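Local coordinates for protein transcriptional regulator, MerR family (Listeria monocytogenes str. 4b F2365, PDB 3GP4) that probably binds promoter DNA as a homodimer through a winged helix-turn-helix domain of the MerR family and so regulates transcription, at the interface of chains A and B. Residues are numbered along the deposited sequence; one frame, centred on the assembly and turned at random. Chains: chain A/B, Transcriptional regulator, MerR family.

Contact 1: the interface of chains A and B. Residues chain A 68, 72, 75-76, 79, 82; chain B 114, 124.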
ATOM      1  N   TYR A  68       9.416   5.687 -18.686  1.00 23.61           N
ATOM      2  CA  TYR A  68       9.403   7.135 -18.468  1.00 24.55           C
ATOM      3  C   TYR A  68      10.804   7.712 -18.617  1.00 24.88           C
ATOM      4  O   TYR A  68      11.011   8.698 -19.359  1.00 24.24           O
ATOM      5  CB  TYR A  68       8.825   7.469 -17.083  1.00 24.35           C
ATOM      6  CG  TYR A  68       8.829   8.947 -16.792  1.00 25.20           C
ATOM      7  CD1 TYR A  68       7.855   9.772 -17.313  1.00 25.01           C
ATOM      8  CD2 TYR A  68       9.832   9.514 -16.003  1.00 27.91           C
ATOM      9  CE1 TYR A  68       7.850  11.139 -17.058  1.00 26.01           C
ATOM     10  CE2 TYR A  68       9.844  10.886 -15.747  1.00 29.54           C
ATOM     11  CZ  TYR A  68       8.831  11.687 -16.279  1.00 28.36           C
ATOM     12  OH  TYR A  68       8.817  13.055 -16.032  1.00 29.55           O
ATOM     13  N   PHE A  72      12.228  10.208 -21.597  1.00 29.34           N
ATOM     14  CA  PHE A  72      13.044  11.343 -21.187  1.00 31.77           C
ATOM     15  C   PHE A  72      14.399  11.388 -21.908  1.00 32.37           C
ATOM     16  O   PHE A  72      14.804  12.445 -22.437  1.00 32.06           O
ATOM     17  CB  PHE A  72      13.208  11.350 -19.651  1.00 31.95           C
ATOM     18  CG  PHE A  72      14.231  12.348 -19.151  1.00 34.75           C
ATOM     19  CD1 PHE A  72      13.905  13.693 -19.046  1.00 34.45           C
ATOM     20  CD2 PHE A  72      15.514  11.938 -18.805  1.00 36.64           C
ATOM     21  CE1 PHE A  72      14.846  14.622 -18.598  1.00 37.96           C
ATOM     22  CE2 PHE A  72      16.462  12.852 -18.338  1.00 38.67           C
ATOM     23  CZ  PHE A  72      16.116  14.198 -18.231  1.00 36.89           C
ATOM     24  N   GLY A  75      14.344  12.472 -25.741  1.00 35.78           N
ATOM     25  CA  GLY A  75      14.285  13.891 -26.032  1.00 34.88           C
ATOM     26  C   GLY A  75      12.924  14.562 -26.069  1.00 33.35           C
ATOM     27  O   GLY A  75      11.875  13.986 -25.743  1.00 30.41           O
ATOM     28  N   GLU A  76      12.961  15.802 -26.530  1.00 31.98           N
ATOM     29  CA  GLU A  76      11.860  16.730 -26.442  1.00 31.52           C
ATOM     30  C   GLU A  76      10.590  16.207 -27.137  1.00 29.90           C
ATOM     31  O   GLU A  76       9.478  16.522 -26.743  1.00 30.05           O
ATOM     32  CB  GLU A  76      12.357  17.986 -27.148  1.00 33.19           C
ATOM     33  CG  GLU A  76      11.653  19.228 -26.880  1.00 34.81           C
ATOM     34  CD  GLU A  76      12.254  20.322 -27.735  1.00 36.15           C
ATOM     35  OE1 GLU A  76      11.751  20.531 -28.870  1.00 38.41           O
ATOM     36  OE2 GLU A  76      13.247  20.927 -27.289  1.00 37.32           O
ATOM     37  N   LEU A  79       7.609  14.512 -25.019  1.00 26.76           N
ATOM     38  CA  LEU A  79       6.958  15.215 -23.912  1.00 27.70           C
ATOM     39  C   LEU A  79       5.483  14.829 -23.704  1.00 28.43           C
ATOM     40  O   LEU A  79       5.068  14.534 -22.583  1.00 28.46           O
ATOM     41  CB  LEU A  79       7.096  16.717 -24.094  1.00 26.64           C
ATOM     42  CG  LEU A  79       8.440  17.321 -23.736  1.00 25.32           C
ATOM     43  CD1 LEU A  79       8.568  18.710 -24.366  1.00 29.16           C
ATOM     44  CD2 LEU A  79       8.697  17.403 -22.213  1.00 24.34           C
ATOM     45  N   ARG A  82       5.229  11.239 -22.391  1.00 24.92           N
ATOM     46  CA  ARG A  82       5.552  11.229 -20.972  1.00 26.23           C
ATOM     47  C   ARG A  82       4.390  11.716 -20.060  1.00 25.76           C
ATOM     48  O   ARG A  82       4.195  11.145 -18.991  1.00 26.89           O
ATOM     49  CB  ARG A  82       6.829  12.008 -20.711  1.00 25.02           C
ATOM     50  CG  ARG A  82       8.070  11.210 -20.896  1.00 25.35           C
ATOM     51  CD  ARG A  82       9.304  12.089 -20.612  1.00 26.06           C
ATOM     52  NE  ARG A  82       9.714  12.843 -21.822  1.00 27.23           N
ATOM     53  CZ  ARG A  82      10.456  13.952 -21.802  1.00 29.85           C
ATOM     54  NH1 ARG A  82      10.882  14.481 -20.656  1.00 29.14           N
ATOM     55  NH2 ARG A  82      10.800  14.533 -22.939  1.00 30.55           N
TER
ATOM     56  N   TYR B 114       4.014  19.374 -16.973  1.00 30.05           N
ATOM     57  CA  TYR B 114       3.913  18.993 -18.384  1.00 29.29           C
ATOM     58  C   TYR B 114       2.782  19.760 -19.065  1.00 29.56           C
ATOM     59  O   TYR B 114       2.970  20.353 -20.153  1.00 28.65           O
ATOM     60  CB  TYR B 114       3.701  17.460 -18.577  1.00 30.21           C
ATOM     61  CG  TYR B 114       4.975  16.642 -18.547  1.00 30.76           C
ATOM     62  CD1 TYR B 114       5.605  16.335 -17.336  1.00 27.79           C
ATOM     63  CD2 TYR B 114       5.566  16.175 -19.727  1.00 31.04           C
ATOM     64  CE1 TYR B 114       6.780  15.610 -17.300  1.00 31.65           C
ATOM     65  CE2 TYR B 114       6.764  15.450 -19.692  1.00 31.16           C
ATOM     66  CZ  TYR B 114       7.347  15.160 -18.465  1.00 28.28           C
ATOM     67  OH  TYR B 114       8.514  14.460 -18.396  1.00 30.33           O
ATOM     68  N   GLU B 124      12.216  20.725 -22.033  1.00 35.26           N
ATOM     69  CA  GLU B 124      12.447  19.910 -20.822  1.00 37.02           C
ATOM     70  C   GLU B 124      12.425  20.818 -19.580  1.00 38.43           C
ATOM     71  O   GLU B 124      12.583  22.042 -19.701  1.00 38.79           O
ATOM     72  CB  GLU B 124      13.790  19.163 -20.899  1.00 36.96           C
ATOM     73  CG  GLU B 124      13.947  18.119 -22.045  1.00 37.44           C
ATOM     74  CD  GLU B 124      12.855  17.037 -22.040  1.00 36.97           C
ATOM     75  OE1 GLU B 124      12.551  16.488 -23.113  1.00 36.34           O
ATOM     76  OE2 GLU B 124      12.278  16.756 -20.971  1.00 38.13           O
TER
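B:Glu124, which has most surface buried here, reaches from the segment following the long helix 79-121 of chain B to A:Arg82, near the start of the dimerisation helix 79-130 of chain A. The guanidinium grips the carboxylate end-on in a two-pronged salt bridge: NH2 of A:Arg82 lies 2.6 Å from OE1 of B:Glu124, and NH1 lies 2.7 Å from OE2. Both oxygens are met on their syn sides, and the two flat groups are nearly coplanar, 17° apart. A bend at chi2 (-56°) in B:Glu124 turns its carboxylate onto this edge of the arginine. CA of A:Phe72 lies over the rim of one guanidinium face, while NH2 also makes a weak hydrogen bond to the backbone O of A:Gly75, which may help to hold the group's rotation.

The ring of B:Tyr114 stands almost perpendicular to the guanidinium plane and packs its carbon CE2 3.6 Å from CB of A:Arg82, with CD2 of A:Leu79 also close to CE2. Chain B thus clasps the junction of helix 62-74 and the long helix of its partner, in a dimer of the kind typical of MerR regulators. The phenol OH of B:Tyr114 hydrogen-bonds OH of A:Tyr68 at 2.8 Å.

Contact 2: the interface of chains A and B. Residues chain A 107, 110, 114; chain B 51, 55, 68, 86.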
ATOM      1  N   LEU A 107     -12.079  -0.251   9.327  1.00 26.87           N
ATOM      2  CA  LEU A 107     -11.457  -0.220  10.655  1.00 27.79           C
ATOM      3  C   LEU A 107     -12.053   0.815  11.554  1.00 28.46           C
ATOM      4  O   LEU A 107     -12.329   0.505  12.716  1.00 29.43           O
ATOM      5  CB  LEU A 107      -9.930  -0.006  10.623  1.00 26.46           C
ATOM      6  CG  LEU A 107      -9.136  -1.147   9.995  1.00 26.94           C
ATOM      7  CD1 LEU A 107      -7.658  -0.725   9.864  1.00 23.91           C
ATOM      8  CD2 LEU A 107      -9.259  -2.385  10.863  1.00 27.37           C
ATOM      9  N   LYS A 110     -15.534  -0.399  12.695  1.00 28.78           N
ATOM     10  CA  LYS A 110     -15.356  -1.464  13.695  1.00 28.93           C
ATOM     11  C   LYS A 110     -14.845  -0.923  15.035  1.00 29.11           C
ATOM     12  O   LYS A 110     -15.342  -1.323  16.117  1.00 28.13           O
ATOM     13  CB  LYS A 110     -14.472  -2.561  13.112  1.00 27.04           C
ATOM     14  CG  LYS A 110     -15.308  -3.459  12.247  1.00 31.49           C
ATOM     15  CD  LYS A 110     -14.482  -4.149  11.175  1.00 36.87           C
ATOM     16  CE  LYS A 110     -14.038  -5.473  11.665  1.00 37.32           C
ATOM     17  NZ  LYS A 110     -12.970  -5.295  12.657  1.00 36.56           N
ATOM     18  N   TYR A 114     -16.641  -0.848  18.884  1.00 34.63           N
ATOM     19  CA  TYR A 114     -15.997  -1.204  20.162  1.00 34.30           C
ATOM     20  C   TYR A 114     -16.100  -0.095  21.218  1.00 35.69           C
ATOM     21  O   TYR A 114     -16.573  -0.342  22.331  1.00 36.11           O
ATOM     22  CB  TYR A 114     -14.521  -1.574  19.989  1.00 33.92           C
ATOM     23  CG  TYR A 114     -14.250  -2.972  19.472  1.00 32.30           C
ATOM     24  CD1 TYR A 114     -13.879  -3.183  18.153  1.00 29.66           C
ATOM     25  CD2 TYR A 114     -14.352  -4.097  20.315  1.00 28.88           C
ATOM     26  CE1 TYR A 114     -13.634  -4.480  17.667  1.00 30.59           C
ATOM     27  CE2 TYR A 114     -14.113  -5.392  19.834  1.00 29.45           C
ATOM     28  CZ  TYR A 114     -13.746  -5.574  18.509  1.00 30.93           C
ATOM     29  OH  TYR A 114     -13.516  -6.834  18.037  1.00 29.26           O
TER
ATOM     30  N   PHE B  51     -13.444  -9.878   4.961  1.00 25.56           N
ATOM     31  CA  PHE B  51     -12.640  -9.016   5.841  1.00 25.12           C
ATOM     32  C   PHE B  51     -11.150  -9.307   5.676  1.00 24.63           C
ATOM     33  O   PHE B  51     -10.365  -8.359   5.578  1.00 22.03           O
ATOM     34  CB  PHE B  51     -13.112  -9.143   7.284  1.00 25.68           C
ATOM     35  CG  PHE B  51     -12.271  -8.412   8.321  1.00 25.15           C
ATOM     36  CD1 PHE B  51     -12.343  -7.023   8.478  1.00 25.86           C
ATOM     37  CD2 PHE B  51     -11.451  -9.149   9.170  1.00 27.44           C
ATOM     38  CE1 PHE B  51     -11.575  -6.384   9.448  1.00 24.85           C
ATOM     39  CE2 PHE B  51     -10.667  -8.522  10.167  1.00 27.38           C
ATOM     40  CZ  PHE B  51     -10.727  -7.156  10.307  1.00 26.58           C
ATOM     41  N   MET B  55      -8.480  -6.609   4.269  1.00 22.41           N
ATOM     42  CA  MET B  55      -7.377  -6.125   5.119  1.00 23.20           C
ATOM     43  C   MET B  55      -5.989  -6.510   4.598  1.00 23.12           C
ATOM     44  O   MET B  55      -5.046  -5.701   4.682  1.00 23.68           O
ATOM     45  CB  MET B  55      -7.549  -6.564   6.603  1.00 21.42           C
ATOM     46  CG  MET B  55      -8.810  -5.969   7.281  1.00 23.49           C
ATOM     47  SD  MET B  55      -8.849  -4.118   7.304  1.00 19.36           S
ATOM     48  CE  MET B  55     -10.450  -3.834   6.694  1.00 23.71           C
ATOM     49  N   TYR B  68      -6.020 -10.965  15.843  1.00 21.14           N
ATOM     50  CA  TYR B  68      -7.372 -10.428  16.017  1.00 22.76           C
ATOM     51  C   TYR B  68      -8.461 -11.500  16.054  1.00 22.61           C
ATOM     52  O   TYR B  68      -9.376 -11.447  16.905  1.00 22.34           O
ATOM     53  CB  TYR B  68      -7.699  -9.442  14.886  1.00 22.47           C
ATOM     54  CG  TYR B  68      -9.062  -8.791  15.037  1.00 23.06           C
ATOM     55  CD1 TYR B  68      -9.280  -7.802  15.988  1.00 23.83           C
ATOM     56  CD2 TYR B  68     -10.123  -9.156  14.208  1.00 26.56           C
ATOM     57  CE1 TYR B  68     -10.530  -7.177  16.108  1.00 25.93           C
ATOM     58  CE2 TYR B  68     -11.399  -8.568  14.355  1.00 28.79           C
ATOM     59  CZ  TYR B  68     -11.580  -7.579  15.303  1.00 28.53           C
ATOM     60  OH  TYR B  68     -12.821  -6.982  15.451  1.00 30.30           O
ATOM     61  N   LEU B  86      -6.867  -2.988  16.681  1.00 25.28           N
ATOM     62  CA  LEU B  86      -7.392  -2.321  15.482  1.00 25.91           C
ATOM     63  C   LEU B  86      -6.973  -0.861  15.405  1.00 26.37           C
ATOM     64  O   LEU B  86      -6.731  -0.371  14.303  1.00 27.14           O
ATOM     65  CB  LEU B  86      -8.920  -2.397  15.382  1.00 25.11           C
ATOM     66  CG  LEU B  86      -9.539  -3.794  15.236  1.00 27.65           C
ATOM     67  CD1 LEU B  86     -11.035  -3.686  15.169  1.00 27.07           C
ATOM     68  CD2 LEU B  86      -8.973  -4.467  13.980  1.00 28.92           C
TER
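The backbone of A:Leu107, A:Lys110 and A:Tyr114 is regular helix within 79-130, and successive turns of this MerR-family dimerisation helix present the three side chains to helices 43-57, 62-74 and 79-121 of chain B. A:Tyr114 and B:Tyr68 point towards each other across the interface, and their phenol OH atoms share a hydrogen bond of 2.7 Å. OH of B:Tyr68 lies in the ring plane of A:Tyr114, at its edge.

A:Lys110 leaves its helix with CG beside the backbone N (chi1 -81°) and then bends at chi3 and chi4, which brings its terminal amino group NZ back towards B:Tyr68. The resulting hydrogen bond from NZ of A:Lys110 to OH of B:Tyr68 is weak, at 3.3 Å. CE of A:Lys110 packs 3.4 Å from CE1 of B:Phe51. Lys110 and Tyr114 also line a d-methionine pocket in this crystal, whose ligand may come from purification or crystallisation.

B:Leu86 lies athwart both A:Lys110 and A:Tyr114. CD1 of B:Leu86 lies 3.7 Å from CE1 of A:Tyr114, whereas CD2 lies 3.8 Å from CD2 of A:Leu107 and also rests over the rim of one face of the B:Tyr68 ring. CD2 of A:Leu107 also meets the sulfur SD of B:Met55 at 4.0 Å.

Contact 3: the interface of chains A and B. Residues chain A 102-104, 106; chain B 54-55, 58, 93.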
ATOM      1  N   GLU A 102     -11.154   2.879   1.704  1.00 27.93           N
ATOM      2  CA  GLU A 102     -12.265   1.960   2.020  1.00 29.81           C
ATOM      3  C   GLU A 102     -11.965   1.064   3.216  1.00 28.48           C
ATOM      4  O   GLU A 102     -12.805   0.922   4.120  1.00 28.30           O
ATOM      5  CB  GLU A 102     -12.516   1.078   0.823  1.00 30.08           C
ATOM      6  CG  GLU A 102     -13.806   0.357   0.819  1.00 37.23           C
ATOM      7  CD  GLU A 102     -14.338   0.274  -0.591  1.00 43.42           C
ATOM      8  OE1 GLU A 102     -14.281   1.318  -1.284  1.00 46.75           O
ATOM      9  OE2 GLU A 102     -14.773  -0.826  -1.005  1.00 46.68           O
ATOM     10  N   ALA A 103     -10.795   0.425   3.194  1.00 27.75           N
ATOM     11  CA  ALA A 103     -10.333  -0.395   4.323  1.00 27.70           C
ATOM     12  C   ALA A 103     -10.203   0.410   5.620  1.00 27.31           C
ATOM     13  O   ALA A 103     -10.576  -0.086   6.716  1.00 27.64           O
ATOM     14  CB  ALA A 103      -8.988  -1.128   3.991  1.00 26.21           C
ATOM     15  N   LEU A 104      -9.660   1.630   5.542  1.00 26.46           N
ATOM     16  CA  LEU A 104      -9.539   2.448   6.730  1.00 26.73           C
ATOM     17  C   LEU A 104     -10.936   2.788   7.297  1.00 26.79           C
ATOM     18  O   LEU A 104     -11.134   2.807   8.525  1.00 24.98           O
ATOM     19  CB  LEU A 104      -8.761   3.742   6.449  1.00 27.43           C
ATOM     20  CG  LEU A 104      -8.316   4.596   7.631  1.00 28.76           C
ATOM     21  CD1 LEU A 104      -7.138   3.919   8.342  1.00 28.76           C
ATOM     22  CD2 LEU A 104      -7.879   6.005   7.200  1.00 29.58           C
ATOM     23  N   ARG A 106     -13.470   1.042   7.088  1.00 28.84           N
ATOM     24  CA  ARG A 106     -13.950  -0.180   7.704  1.00 29.79           C
ATOM     25  C   ARG A 106     -13.402  -0.407   9.127  1.00 29.44           C
ATOM     26  O   ARG A 106     -14.208  -0.710  10.028  1.00 29.48           O
ATOM     27  CB  ARG A 106     -13.778  -1.410   6.802  1.00 30.35           C
ATOM     28  CG  ARG A 106     -14.014  -2.715   7.537  1.00 34.89           C
ATOM     29  CD  ARG A 106     -14.517  -3.781   6.593  1.00 38.99           C
ATOM     30  NE  ARG A 106     -15.411  -4.711   7.272  1.00 40.12           N
ATOM     31  CZ  ARG A 106     -15.725  -5.908   6.799  1.00 37.56           C
ATOM     32  NH1 ARG A 106     -16.545  -6.686   7.481  1.00 39.48           N
ATOM     33  NH2 ARG A 106     -15.207  -6.327   5.655  1.00 39.78           N
TER
ATOM     34  N   GLN B  54      -9.908  -8.102   2.200  1.00 24.42           N
ATOM     35  CA  GLN B  54      -9.824  -6.628   2.238  1.00 24.50           C
ATOM     36  C   GLN B  54      -8.667  -6.080   3.053  1.00 24.18           C
ATOM     37  O   GLN B  54      -7.944  -5.156   2.593  1.00 25.00           O
ATOM     38  CB  GLN B  54     -11.133  -6.033   2.739  1.00 24.38           C
ATOM     39  CG  GLN B  54     -11.130  -4.486   2.762  1.00 29.80           C
ATOM     40  CD  GLN B  54     -12.473  -3.943   3.193  1.00 33.23           C
ATOM     41  OE1 GLN B  54     -13.266  -4.670   3.817  1.00 34.73           O
ATOM     42  NE2 GLN B  54     -12.740  -2.673   2.873  1.00 31.10           N
ATOM     43  N   MET B  55      -8.480  -6.609   4.269  1.00 22.41           N
ATOM     44  CA  MET B  55      -7.377  -6.125   5.119  1.00 23.20           C
ATOM     45  C   MET B  55      -5.989  -6.510   4.598  1.00 23.12           C
ATOM     46  O   MET B  55      -5.046  -5.701   4.682  1.00 23.68           O
ATOM     47  CB  MET B  55      -7.549  -6.564   6.603  1.00 21.42           C
ATOM     48  CG  MET B  55      -8.810  -5.969   7.281  1.00 23.49           C
ATOM     49  SD  MET B  55      -8.849  -4.118   7.304  1.00 19.36           S
ATOM     50  CE  MET B  55     -10.450  -3.834   6.694  1.00 23.71           C
ATOM     51  N   ALA B  58      -5.183  -4.216   1.862  1.00 25.02           N
ATOM     52  CA  ALA B  58      -4.778  -2.949   2.513  1.00 24.13           C
ATOM     53  C   ALA B  58      -3.440  -2.983   3.288  1.00 23.18           C
ATOM     54  O   ALA B  58      -3.022  -1.960   3.842  1.00 23.53           O
ATOM     55  CB  ALA B  58      -5.888  -2.380   3.421  1.00 23.98           C
ATOM     56  N   LEU B  93      -2.120   2.002   8.890  1.00 25.28           N
ATOM     57  CA  LEU B  93      -2.752   2.090   7.585  1.00 25.86           C
ATOM     58  C   LEU B  93      -2.847   3.537   7.090  1.00 26.01           C
ATOM     59  O   LEU B  93      -2.553   3.809   5.920  1.00 26.40           O
ATOM     60  CB  LEU B  93      -4.156   1.443   7.571  1.00 23.42           C
ATOM     61  CG  LEU B  93      -4.929   1.571   6.223  1.00 25.93           C
ATOM     62  CD1 LEU B  93      -4.060   1.122   5.016  1.00 24.55           C
ATOM     63  CD2 LEU B  93      -6.206   0.782   6.216  1.00 25.72           C
TER
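A:Arg106 and B:Gln54 meet at a slant, their guanidinium and amide planes turned 52° from one another. NH2 of A:Arg106 donates a nearly straight hydrogen bond of 3.1 Å to the amide oxygen OE1 of B:Gln54. The donor stands almost in line with the C=O bond, at 174°, and the oxygen lies in the guanidinium plane, at its edge. B:Gln54 reaches this position with CG anti to the backbone N (chi1 -178°) and an extended chain, which carries its amide to the helix of chain A. The amide nitrogen NE2 points towards the backbone of A:Ala103, 3.6 Å from its CA, and the amide plane is nearly perpendicular to the carboxylate of A:Glu102.

Beside this polar pair the packing is aliphatic. CB of A:Ala103 is pressed against CB of B:Ala58 at 3.4 Å, a tight contact made possible by two small side chains. The methyl CE of B:Met55 fits next to it, 3.8 Å from CG of A:Arg106. Further along, A:Leu104 and B:Leu93 lie alongside one another, pointing opposite ways, with CD2 of B:Leu93 3.8 Å from CA of A:Leu104.

The site lies where the middle of helix 79-130 of chain A passes over chain B, fitting against the end of helix 43-57, the turn after it at B:Ala58, and the long helix 79-121.

Contacts 2 and 3 are neighbours, their C-alpha centres about 9 Å apart, and B:Met55 belongs to both, so they form one continuous strip along helix 79-130 of chain A. Contact 1 lies far off, about 44 Å from contact 2 and 36 Å from contact 3, where the end of the long helix of chain B and the segment after it reach chain A. Because the interface is two-fold symmetric, each contact recurs with the chains exchanged; the tyrosine pair of contact 1 is the twin of that in contact 2. Each long helix therefore ties its own subunit to the other, which probably sets the spacing of the two DNA-binding domains.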